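Local coordinates for protein mandelate racemase/muconate lactonizing enzyme (Jannaschia sp., PDB 4J3Z) that probably acts as an isomerase of the enolase superfamily, of the mandelate racemase/muconate lactonizing enzyme type, at residues M51-M63 against T90-C102. Sequence-based numbering, arbitrary orientation.
Sequences MTHVIHDVFTRHM and TVFGAFSGLEMAC
Ala94 and Val58 interlock where two helices of the N-terminal capping domain cross. Ala94 is a knob in the hole made by Met51, Val54, Ile55 and Val58, its CB lying 3.8 Å from Val54 CG1. In return Val58 enters the hole between Val91, Ala94, Phe95 and Leu98. With CG1 anti to the backbone N (chi1 170°), Val58 sends CG1 to Leu98 CD1 and leaves CG2 3.7 Å from Val91 O. Leu98 likewise forks, CD2 against Ile55 CG2 (3.8 Å) and CD1 against Phe59 CB. Met63 closes the C-terminal end of 51-63. Its SD presses on Leu98 CD1 at 3.6 Å and approaches the Phe95 ring obliquely, 5.0 Å from the centroid, a Met-aromatic contact; the bend at chi3 (65°) carries CE to Cys102 SG. At the other end Met51 CE lies beside Thr90 O.

The segment axes approach to 8.9 Å, crossing at -67°, a spacing consistent with the small Ala94 between them. Val27 of strand 24-31 touches both Ile55 and Leu98, joining this pair to the domain's antiparallel sheet, and Thr90 OG1 hydrogen-bonds Asp88 OD2 of the second subunit. No hydrogen bond spans the two segments, so shape complementarity and burial of mostly apolar side chains probably hold the helices together.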
loop_
_atom_site.group_PDB
_atom_site.type_symbol
_atom_site.label_atom_id
_atom_site.label_comp_id
_atom_site.label_asym_id
_atom_site.label_seq_id
_atom_site.Cartn_x
_atom_site.Cartn_y
_atom_site.Cartn_z
ATOM N N MET D 51 5.514 19.276 -39.336
ATOM C CA MET D 51 4.824 17.988 -39.267
ATOM C C MET D 51 4.885 17.237 -40.593
ATOM O O MET D 51 5.062 16.011 -40.582
ATOM C CB MET D 51 3.375 18.105 -38.768
ATOM C CG MET D 51 3.199 18.132 -37.251
ATOM S SD MET D 51 3.991 16.814 -36.293
ATOM C CE MET D 51 3.261 15.325 -36.980
ATOM N N THR D 52 4.770 17.946 -41.728
ATOM C CA THR D 52 4.806 17.254 -43.024
ATOM C C THR D 52 6.113 16.488 -43.217
ATOM O O THR D 52 6.121 15.426 -43.833
ATOM C CB THR D 52 4.532 18.138 -44.284
ATOM O OG1 THR D 52 5.652 18.977 -44.574
ATOM C CG2 THR D 52 3.257 18.950 -44.191
ATOM N N HIS D 53 7.209 17.023 -42.685
ATOM C CA HIS D 53 8.503 16.350 -42.764
ATOM C C HIS D 53 8.613 15.211 -41.755
ATOM O O HIS D 53 9.266 14.211 -42.027
ATOM C CB HIS D 53 9.645 17.348 -42.606
ATOM C CG HIS D 53 9.655 18.415 -43.656
ATOM N ND1 HIS D 53 9.235 19.708 -43.415
ATOM C CD2 HIS D 53 10.051 18.384 -44.949
ATOM C CE1 HIS D 53 9.362 20.423 -44.519
ATOM N NE2 HIS D 53 9.849 19.641 -45.467
ATOM N N VAL D 54 7.954 15.352 -40.603
ATOM C CA VAL D 54 7.835 14.243 -39.649
ATOM C C VAL D 54 6.989 13.087 -40.223
ATOM O O VAL D 54 7.401 11.922 -40.157
ATOM C CB VAL D 54 7.257 14.705 -38.294
ATOM C CG1 VAL D 54 6.685 13.522 -37.516
ATOM C CG2 VAL D 54 8.318 15.426 -37.474
ATOM N N ILE D 55 5.823 13.421 -40.788
ATOM C CA ILE D 55 4.879 12.415 -41.313
ATOM C C ILE D 55 5.471 11.706 -42.519
ATOM O O ILE D 55 5.375 10.485 -42.634
ATOM C CB ILE D 55 3.491 13.016 -41.674
ATOM C CG1 ILE D 55 2.826 13.644 -40.448
ATOM C CG2 ILE D 55 2.570 11.946 -42.235
ATOM C CD1 ILE D 55 1.884 14.804 -40.757
ATOM N N HIS D 56 6.096 12.464 -43.415
ATOM C CA HIS D 56 6.834 11.844 -44.527
ATOM C C HIS D 56 8.010 10.984 -44.045
ATOM O O HIS D 56 8.330 9.976 -44.668
ATOM C CB HIS D 56 7.325 12.896 -45.523
ATOM C CG HIS D 56 6.420 13.089 -46.701
ATOM N ND1 HIS D 56 5.648 14.220 -46.871
ATOM C CD2 HIS D 56 6.139 12.281 -47.751
ATOM C CE1 HIS D 56 4.949 14.111 -47.987
ATOM N NE2 HIS D 56 5.231 12.943 -48.541
ATOM N N ASP D 57 8.644 11.380 -42.945
ATOM C CA ASP D 57 9.746 10.599 -42.356
ATOM C C ASP D 57 9.254 9.236 -41.858
ATOM O O ASP D 57 9.835 8.210 -42.215
ATOM C CB ASP D 57 10.426 11.390 -41.227
ATOM C CG ASP D 57 11.816 10.873 -40.886
ATOM O OD1 ASP D 57 11.927 9.736 -40.372
ATOM O OD2 ASP D 57 12.802 11.618 -41.112
ATOM N N VAL D 58 8.173 9.240 -41.063
ATOM C CA VAL D 58 7.613 8.025 -40.435
ATOM C C VAL D 58 7.143 6.998 -41.475
ATOM O O VAL D 58 7.419 5.797 -41.352
ATOM C CB VAL D 58 6.462 8.376 -39.443
ATOM C CG1 VAL D 58 5.702 7.138 -38.978
ATOM C CG2 VAL D 58 6.993 9.153 -38.236
ATOM N N PHE D 59 6.451 7.480 -42.503
ATOM C CA PHE D 59 5.956 6.645 -43.593
ATOM C C PHE D 59 7.102 5.997 -44.372
ATOM O O PHE D 59 7.143 4.770 -44.533
ATOM C CB PHE D 59 5.060 7.494 -44.511
ATOM C CG PHE D 59 4.629 6.798 -45.776
ATOM C CD1 PHE D 59 3.575 5.885 -45.767
ATOM C CD2 PHE D 59 5.268 7.071 -46.986
ATOM C CE1 PHE D 59 3.173 5.253 -46.932
ATOM C CE2 PHE D 59 4.874 6.439 -48.156
ATOM C CZ PHE D 59 3.825 5.529 -48.130
ATOM N N THR D 60 8.038 6.820 -44.839
ATOM C CA THR D 60 9.172 6.353 -45.649
ATOM C C THR D 60 10.060 5.364 -44.880
ATOM O O THR D 60 10.485 4.330 -45.419
ATOM C CB THR D 60 10.008 7.553 -46.155
ATOM O OG1 THR D 60 9.169 8.421 -46.940
ATOM C CG2 THR D 60 11.210 7.095 -47.008
ATOM N N ARG D 61 10.307 5.672 -43.610
ATOM C CA ARG D 61 11.261 4.914 -42.810
ATOM C C ARG D 61 10.738 3.575 -42.262
ATOM O O ARG D 61 11.542 2.694 -41.964
ATOM C CB ARG D 61 11.791 5.788 -41.677
ATOM C CG ARG D 61 13.117 5.334 -41.099
ATOM C CD ARG D 61 13.550 6.241 -39.961
ATOM N NE ARG D 61 13.757 7.622 -40.400
ATOM C CZ ARG D 61 14.850 8.067 -41.012
ATOM N NH1 ARG D 61 15.861 7.250 -41.274
ATOM N NH2 ARG D 61 14.929 9.341 -41.367
ATOM N N HIS D 62 9.413 3.423 -42.140
ATOM C CA HIS D 62 8.821 2.217 -41.532
ATOM C C HIS D 62 7.667 1.568 -42.299
ATOM O O HIS D 62 7.275 0.443 -41.976
ATOM C CB HIS D 62 8.269 2.507 -40.129
ATOM C CG HIS D 62 9.142 3.370 -39.279
ATOM N ND1 HIS D 62 10.290 2.905 -38.674
ATOM C CD2 HIS D 62 9.001 4.656 -38.883
ATOM C CE1 HIS D 62 10.834 3.880 -37.967
ATOM N NE2 HIS D 62 10.065 4.949 -38.068
ATOM N N MET D 63 7.078 2.269 -43.262
ATOM C CA MET D 63 5.770 1.839 -43.773
ATOM C C MET D 63 5.703 1.520 -45.255
ATOM O O MET D 63 5.037 0.568 -45.648
ATOM C CB MET D 63 4.686 2.837 -43.369
ATOM C CG MET D 63 4.574 3.007 -41.863
ATOM S SD MET D 63 3.231 4.087 -41.352
ATOM C CE MET D 63 1.806 3.130 -41.892
ATOM N N THR D 90 4.456 13.374 -31.100
ATOM C CA THR D 90 4.829 13.883 -32.422
ATOM C C THR D 90 5.028 12.741 -33.425
ATOM O O THR D 90 4.357 12.702 -34.458
ATOM C CB THR D 90 6.076 14.796 -32.345
ATOM O OG1 THR D 90 5.772 15.940 -31.537
ATOM C CG2 THR D 90 6.502 15.277 -33.720
ATOM N N VAL D 91 5.924 11.807 -33.106
ATOM C CA VAL D 91 6.264 10.701 -34.013
ATOM C C VAL D 91 5.104 9.724 -34.158
ATOM O O VAL D 91 4.823 9.229 -35.258
ATOM C CB VAL D 91 7.522 9.928 -33.538
ATOM C CG1 VAL D 91 7.827 8.756 -34.461
ATOM C CG2 VAL D 91 8.725 10.854 -33.436
ATOM N N PHE D 92 4.434 9.438 -33.045
ATOM C CA PHE D 92 3.411 8.406 -33.055
ATOM C C PHE D 92 2.053 8.964 -33.458
ATOM O O PHE D 92 1.242 8.259 -34.072
ATOM C CB PHE D 92 3.356 7.677 -31.716
ATOM C CG PHE D 92 3.064 6.207 -31.844
ATOM C CD1 PHE D 92 3.864 5.390 -32.642
ATOM C CD2 PHE D 92 2.006 5.637 -31.157
ATOM C CE1 PHE D 92 3.604 4.033 -32.760
ATOM C CE2 PHE D 92 1.746 4.277 -31.257
ATOM C CZ PHE D 92 2.541 3.473 -32.060
ATOM N N GLY D 93 1.811 10.230 -33.119
ATOM C CA GLY D 93 0.679 10.970 -33.673
ATOM C C GLY D 93 0.727 10.962 -35.194
ATOM O O GLY D 93 -0.307 10.848 -35.856
ATOM N N ALA D 94 1.931 11.077 -35.745
ATOM C CA ALA D 94 2.132 10.952 -37.186
ATOM C C ALA D 94 1.750 9.540 -37.661
ATOM O O ALA D 94 1.012 9.384 -38.637
ATOM C CB ALA D 94 3.573 11.281 -37.552
ATOM N N PHE D 95 2.235 8.524 -36.953
ATOM C CA PHE D 95 1.901 7.133 -37.251
ATOM C C PHE D 95 0.396 6.862 -37.286
ATOM O O PHE D 95 -0.082 6.102 -38.137
ATOM C CB PHE D 95 2.566 6.175 -36.249
ATOM C CG PHE D 95 2.136 4.745 -36.414
ATOM C CD1 PHE D 95 2.705 3.945 -37.400
ATOM C CD2 PHE D 95 1.132 4.208 -35.607
ATOM C CE1 PHE D 95 2.285 2.635 -37.571
ATOM C CE2 PHE D 95 0.711 2.903 -35.777
ATOM C CZ PHE D 95 1.281 2.118 -36.764
ATOM N N SER D 96 -0.338 7.461 -36.348
ATOM C CA SER D 96 -1.760 7.186 -36.179
ATOM C C SER D 96 -2.525 7.518 -37.444
ATOM O O SER D 96 -3.307 6.697 -37.942
ATOM C CB SER D 96 -2.327 7.972 -35.001
ATOM O OG SER D 96 -1.428 7.967 -33.910
ATOM N N GLY D 97 -2.295 8.723 -37.964
ATOM C CA GLY D 97 -2.881 9.146 -39.228
ATOM C C GLY D 97 -2.709 8.080 -40.286
ATOM O O GLY D 97 -3.682 7.630 -40.896
ATOM N N LEU D 98 -1.463 7.652 -40.468
ATOM C CA LEU D 98 -1.107 6.648 -41.470
ATOM C C LEU D 98 -1.724 5.275 -41.188
ATOM O O LEU D 98 -2.206 4.613 -42.119
ATOM C CB LEU D 98 0.413 6.551 -41.599
ATOM C CG LEU D 98 1.160 7.894 -41.660
ATOM C CD1 LEU D 98 2.656 7.667 -41.488
ATOM C CD2 LEU D 98 0.863 8.664 -42.947
ATOM N N GLU D 99 -1.804 4.899 -39.940
ATOM C CA GLU D 99 -2.414 3.670 -39.522
ATOM C C GLU D 99 -3.894 3.618 -39.820
ATOM O O GLU D 99 -4.386 2.629 -40.279
ATOM C CB GLU D 99 -2.113 3.435 -38.021
ATOM C CG GLU D 99 -2.573 2.139 -37.422
ATOM C CD GLU D 99 -3.834 2.258 -36.616
ATOM O OE1 GLU D 99 -4.711 3.037 -36.929
ATOM O OE2 GLU D 99 -3.943 1.558 -35.651
ATOM N N MET D 100 -4.584 4.707 -39.553
ATOM C CA MET D 100 -5.983 4.853 -39.999
ATOM C C MET D 100 -6.108 4.617 -41.508
ATOM O O MET D 100 -7.045 3.952 -41.968
ATOM C CB MET D 100 -6.538 6.240 -39.690
ATOM C CG MET D 100 -6.583 6.669 -38.229
ATOM S SD MET D 100 -7.266 8.328 -38.230
ATOM C CE MET D 100 -7.168 8.803 -36.508
ATOM N N ALA D 101 -5.158 5.162 -42.272
ATOM C CA ALA D 101 -5.148 5.021 -43.736
ATOM C C ALA D 101 -5.023 3.563 -44.162
ATOM O O ALA D 101 -5.620 3.155 -45.160
ATOM C CB ALA D 101 -4.037 5.863 -44.360
ATOM N N CYS D 102 -4.250 2.789 -43.400
ATOM C CA CYS D 102 -4.136 1.343 -43.598
ATOM C C CYS D 102 -5.483 0.643 -43.428
ATOM O O CYS D 102 -5.956 -0.002 -44.367
ATOM C CB CYS D 102 -3.090 0.739 -42.654
ATOM S SG CYS D 102 -1.387 1.202 -43.055
#